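Long-range contacts in AlkZ (Streptomyces sahachiroi, PDB 5UUJ), which is a DNA glycosylase of the AlkZ-like family, which belongs to a clan of helix-turn-helix proteins: residues V211-Y215 with F227-L231; G220-I224 with R260-V264. All blocks are in the same frame, centred on the assembly; numbering follows the deposited sequence.

Contacts 1 and 2 hold neighbouring elements, probably of one winged-helix unit. Contact 1 is fully buried and joins helix 204-219 to helix 224-232. Contact 2 is only partly buried. It joins the loop between those two helices to strand 260-265, farther from the centre of the chain. The chemistry differs accordingly. Contact 1 rests on aromatic and aliphatic packing, with three rings gathered at the helix crossing. Contact 2 is led by two backbone hydrogen bonds, with apolar side chains, from P221 to F263, packed round them. The two centres are about 11 Å apart. The contacts touch where Y215 CE2 packs on A222 CB at 3.8 Å.

Contact 1 of 2, residues V211-Y215 with F227-L231; sequences VIKAY and FDRWL
Y215 packs against F227 and W230 in a buried aromatic contact between helix 204-219 and helix 224-232. The two segments run at nearly a right angle, and their axes come within 11.6 Å. F227 turns its edge to one face of the Y215 ring. This is a T-shaped pair, with ring centroids 5.5 Å apart and planes at 79°. W230 meets Y215 differently. Y215 CD1 sits over one face of the indole, 3.4 Å from W230 CE3. The Y215 plane and the six-membered ring of W230 are inclined at 39°, an oblique pair. The Y215 CG is anti to the backbone N (chi1 178°), which carries the ring across to both partners. Its OH hydrogen-bonds to G293 O, which satisfies the hydroxyl of this buried residue and tethers the far end of the ring.

Aliphatic groups one turn back fill in around F227. I212 CG1 lies over a face of that ring, 4.1 Å from its centroid, as a CH-pi contact. V211 CG1 instead comes to the ring edge, 3.8 Å from F227 CZ. The same methyl reaches the indole edge at W230 CZ3, 4.1 Å away. I212 also packs on W244 and F245 of helix 238-248, so the third helix joins this core. The arrangement is consistent with the hydrophobic core of a winged-helix unit, where the first helix packs across the helix-turn-helix pair.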
loop_
_atom_site.group_PDB
_atom_site.type_symbol
_atom_site.label_atom_id
_atom_site.label_comp_id
_atom_site.label_asym_id
_atom_site.label_seq_id
_atom_site.Cartn_x
_atom_site.Cartn_y
_atom_site.Cartn_z
ATOM N N VAL A 211 2.721 9.770 -9.711
ATOM C CA VAL A 211 2.143 8.572 -9.123
ATOM C C VAL A 211 2.243 7.411 -10.106
ATOM O O VAL A 211 2.625 6.306 -9.732
ATOM C CB VAL A 211 0.668 8.814 -8.715
ATOM C CG1 VAL A 211 0.006 7.530 -8.223
ATOM C CG2 VAL A 211 0.594 9.891 -7.643
ATOM N N ILE A 212 1.912 7.673 -11.368
ATOM C CA ILE A 212 1.970 6.648 -12.405
ATOM C C ILE A 212 3.398 6.128 -12.554
ATOM O O ILE A 212 3.615 4.919 -12.648
ATOM C CB ILE A 212 1.453 7.189 -13.759
ATOM C CG1 ILE A 212 -0.050 7.458 -13.666
ATOM C CG2 ILE A 212 1.721 6.196 -14.892
ATOM C CD1 ILE A 212 -0.612 8.259 -14.820
ATOM N N LYS A 213 4.365 7.044 -12.564
ATOM C CA LYS A 213 5.776 6.675 -12.636
ATOM C C LYS A 213 6.164 5.753 -11.489
ATOM O O LYS A 213 6.786 4.711 -11.700
ATOM C CB LYS A 213 6.672 7.915 -12.603
ATOM C CG LYS A 213 7.266 8.305 -13.945
ATOM C CD LYS A 213 8.448 9.263 -13.787
ATOM C CE LYS A 213 9.646 8.581 -13.125
ATOM N NZ LYS A 213 10.879 9.415 -13.156
ATOM N N ALA A 214 5.804 6.155 -10.274
ATOM C CA ALA A 214 6.121 5.380 -9.082
ATOM C C ALA A 214 5.465 4.003 -9.135
ATOM O O ALA A 214 6.089 2.997 -8.799
ATOM C CB ALA A 214 5.683 6.127 -7.832
ATOM N N TYR A 215 4.208 3.962 -9.567
ATOM C CA TYR A 215 3.475 2.706 -9.641
ATOM C C TYR A 215 4.109 1.736 -10.641
ATOM O O TYR A 215 4.390 0.585 -10.307
ATOM C CB TYR A 215 2.013 2.950 -10.022
ATOM C CG TYR A 215 1.230 1.665 -10.148
ATOM C CD1 TYR A 215 0.728 1.022 -9.022
ATOM C CD2 TYR A 215 1.013 1.082 -11.386
ATOM C CE1 TYR A 215 0.026 -0.162 -9.131
ATOM C CE2 TYR A 215 0.309 -0.102 -11.506
ATOM C CZ TYR A 215 -0.179 -0.720 -10.375
ATOM O OH TYR A 215 -0.875 -1.898 -10.494
ATOM N N PHE A 227 -4.079 0.121 -12.821
ATOM C CA PHE A 227 -3.568 1.239 -12.041
ATOM C C PHE A 227 -4.647 1.844 -11.147
ATOM O O PHE A 227 -4.429 2.053 -9.952
ATOM C CB PHE A 227 -2.997 2.318 -12.959
ATOM C CG PHE A 227 -2.724 3.618 -12.259
ATOM C CD1 PHE A 227 -1.597 3.771 -11.471
ATOM C CD2 PHE A 227 -3.599 4.683 -12.382
ATOM C CE1 PHE A 227 -1.345 4.963 -10.823
ATOM C CE2 PHE A 227 -3.351 5.880 -11.737
ATOM C CZ PHE A 227 -2.220 6.018 -10.956
ATOM N N ASP A 228 -5.813 2.117 -11.724
ATOM C CA ASP A 228 -6.876 2.799 -10.996
ATOM C C ASP A 228 -7.567 1.840 -10.026
ATOM O O ASP A 228 -8.187 2.275 -9.057
ATOM C CB ASP A 228 -7.889 3.410 -11.969
ATOM C CG ASP A 228 -8.784 4.456 -11.311
ATOM O OD1 ASP A 228 -8.310 5.169 -10.402
ATOM O OD2 ASP A 228 -9.958 4.574 -11.712
ATOM N N ARG A 229 -7.455 0.539 -10.281
ATOM C CA ARG A 229 -7.945 -0.454 -9.330
ATOM C C ARG A 229 -7.108 -0.405 -8.054
ATOM O O ARG A 229 -7.643 -0.403 -6.944
ATOM C CB ARG A 229 -7.911 -1.864 -9.920
ATOM C CG ARG A 229 -8.406 -2.922 -8.936
ATOM C CD ARG A 229 -8.685 -4.250 -9.600
ATOM N NE ARG A 229 -7.452 -4.931 -9.990
ATOM C CZ ARG A 229 -7.217 -5.461 -11.189
ATOM N NH1 ARG A 229 -8.129 -5.400 -12.154
ATOM N NH2 ARG A 229 -6.056 -6.058 -11.426
ATOM N N TRP A 230 -5.791 -0.374 -8.224
ATOM C CA TRP A 230 -4.873 -0.212 -7.103
ATOM C C TRP A 230 -5.102 1.123 -6.398
ATOM O O TRP A 230 -5.163 1.183 -5.171
ATOM C CB TRP A 230 -3.424 -0.311 -7.587
ATOM C CG TRP A 230 -2.428 0.226 -6.614
ATOM C CD1 TRP A 230 -1.918 -0.415 -5.522
ATOM C CD2 TRP A 230 -1.809 1.519 -6.646
ATOM N NE1 TRP A 230 -1.025 0.400 -4.869
ATOM C CE2 TRP A 230 -0.938 1.591 -5.539
ATOM C CE3 TRP A 230 -1.906 2.621 -7.501
ATOM C CZ2 TRP A 230 -0.172 2.721 -5.264
ATOM C CZ3 TRP A 230 -1.142 3.742 -7.228
ATOM C CH2 TRP A 230 -0.287 3.784 -6.118
ATOM N N LEU A 231 -5.247 2.185 -7.183
ATOM C CA LEU A 231 -5.378 3.529 -6.637
ATOM C C LEU A 231 -6.664 3.721 -5.841
ATOM O O LEU A 231 -6.630 4.198 -4.708
ATOM C CB LEU A 231 -5.323 4.568 -7.762
ATOM C CG LEU A 231 -5.371 6.036 -7.327
ATOM C CD1 LEU A 231 -4.082 6.444 -6.622
ATOM C CD2 LEU A 231 -5.641 6.941 -8.519
#

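Contact 2 of 2, residues G220-I224 with R260-V264; sequences GPATI and RKAFV
P221 and V264 lie side by side and point the same way, with P221 CG 4.1 Å from V264 CB. A cis peptide bond precedes P221. The proline's CB also meets the methyl of A262, with P221 CB and A262 CB 3.8 Å apart. That methyl points at the loop and rests against its backbone, with A262 CB 3.6 Å from A222 N. The CB of A222 points the other way, toward Y215 and L216 of helix 204-219.

The backbones of A222 and F263 form an antiparallel hydrogen-bonded pair. A222 N donates to F263 O at 3.0 Å, and F263 N donates to A222 O at 2.8 Å. The second bond is nearly straight at its hydrogen (170°), although the donor stands above the carbonyl plane. The order of elements is consistent with a winged helix, the loop taking the place of the short strand between the first two helices and bridging to the last strand of the wing, 260-265.

T223 is at the N-cap of helix 224-232. Its chi1 of 66° sets CG2 beside the backbone N, 3.4 Å from K261 O, while OG1 hydrogen-bonds to T226 OG1. I224 CG1 approaches the F263 ring obliquely, 4.2 Å from F263 CE2.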
loop_
_atom_site.group_PDB
_atom_site.type_symbol
_atom_site.label_atom_id
_atom_site.label_comp_id
_atom_site.label_asym_id
_atom_site.label_seq_id
_atom_site.Cartn_x
_atom_site.Cartn_y
_atom_site.Cartn_z
ATOM N N GLY A 220 4.915 -2.461 -12.796
ATOM C CA GLY A 220 4.776 -2.488 -14.239
ATOM C C GLY A 220 5.196 -3.835 -14.805
ATOM O O GLY A 220 5.803 -4.636 -14.097
ATOM N N PRO A 221 4.848 -4.110 -16.073
ATOM C CA PRO A 221 3.946 -3.297 -16.896
ATOM C C PRO A 221 2.509 -3.428 -16.401
ATOM O O PRO A 221 2.194 -4.424 -15.751
ATOM C CB PRO A 221 4.103 -3.891 -18.304
ATOM C CG PRO A 221 5.341 -4.746 -18.248
ATOM C CD PRO A 221 5.429 -5.225 -16.838
ATOM N N ALA A 222 1.660 -2.447 -16.691
ATOM C CA ALA A 222 0.281 -2.482 -16.220
ATOM C C ALA A 222 -0.639 -1.673 -17.121
ATOM O O ALA A 222 -0.191 -0.797 -17.861
ATOM C CB ALA A 222 0.203 -1.968 -14.793
ATOM N N THR A 223 -1.929 -1.982 -17.053
ATOM C CA THR A 223 -2.941 -1.245 -17.796
ATOM C C THR A 223 -3.455 -0.076 -16.968
ATOM O O THR A 223 -3.187 0.018 -15.767
ATOM C CB THR A 223 -4.135 -2.136 -18.176
ATOM O OG1 THR A 223 -4.831 -2.531 -16.986
ATOM C CG2 THR A 223 -3.674 -3.373 -18.936
ATOM N N ILE A 224 -4.202 0.805 -17.619
ATOM C CA ILE A 224 -4.855 1.911 -16.938
ATOM C C ILE A 224 -5.842 1.385 -15.901
ATOM O O ILE A 224 -5.926 1.916 -14.794
ATOM C CB ILE A 224 -5.582 2.827 -17.941
ATOM C CG1 ILE A 224 -4.546 3.578 -18.779
ATOM C CG2 ILE A 224 -6.513 3.815 -17.220
ATOM C CD1 ILE A 224 -5.129 4.392 -19.908
ATOM N N ARG A 260 -1.435 -9.536 -23.296
ATOM C CA ARG A 260 -1.928 -8.356 -22.593
ATOM C C ARG A 260 -1.116 -7.114 -22.946
ATOM O O ARG A 260 0.072 -7.025 -22.631
ATOM C CB ARG A 260 -1.898 -8.579 -21.077
ATOM C CG ARG A 260 -2.526 -7.437 -20.278
ATOM C CD ARG A 260 -2.255 -7.563 -18.783
ATOM N NE ARG A 260 -2.930 -8.716 -18.193
ATOM C CZ ARG A 260 -2.887 -9.029 -16.901
ATOM N NH1 ARG A 260 -2.200 -8.275 -16.052
ATOM N NH2 ARG A 260 -3.531 -10.097 -16.456
ATOM N N LYS A 261 -1.768 -6.155 -23.594
ATOM C CA LYS A 261 -1.148 -4.868 -23.867
ATOM C C LYS A 261 -1.121 -4.049 -22.585
ATOM O O LYS A 261 -2.161 -3.806 -21.974
ATOM C CB LYS A 261 -1.898 -4.120 -24.968
ATOM C CG LYS A 261 -1.992 -4.878 -26.284
ATOM C CD LYS A 261 -0.613 -5.148 -26.883
ATOM C CE LYS A 261 -0.713 -5.809 -28.253
ATOM N NZ LYS A 261 -1.441 -4.958 -29.237
ATOM N N ALA A 262 0.076 -3.642 -22.179
ATOM C CA ALA A 262 0.263 -2.895 -20.942
ATOM C C ALA A 262 1.354 -1.847 -21.115
ATOM O O ALA A 262 2.114 -1.888 -22.081
ATOM C CB ALA A 262 0.609 -3.837 -19.804
ATOM N N PHE A 263 1.425 -0.912 -20.172
ATOM C CA PHE A 263 2.413 0.161 -20.217
ATOM C C PHE A 263 3.557 -0.081 -19.238
ATOM O O PHE A 263 3.332 -0.419 -18.076
ATOM C CB PHE A 263 1.761 1.511 -19.902
ATOM C CG PHE A 263 0.743 1.953 -20.917
ATOM C CD1 PHE A 263 1.131 2.305 -22.201
ATOM C CD2 PHE A 263 -0.598 2.034 -20.580
ATOM C CE1 PHE A 263 0.198 2.718 -23.133
ATOM C CE2 PHE A 263 -1.536 2.450 -21.509
ATOM C CZ PHE A 263 -1.139 2.791 -22.785
ATOM N N VAL A 264 4.783 0.097 -19.716
ATOM C CA VAL A 264 5.955 0.134 -18.849
ATOM C C VAL A 264 6.669 1.463 -19.084
ATOM O O VAL A 264 6.538 2.053 -20.155
ATOM C CB VAL A 264 6.915 -1.053 -19.119
ATOM C CG1 VAL A 264 7.659 -0.881 -20.448
ATOM C CG2 VAL A 264 7.902 -1.211 -17.973
#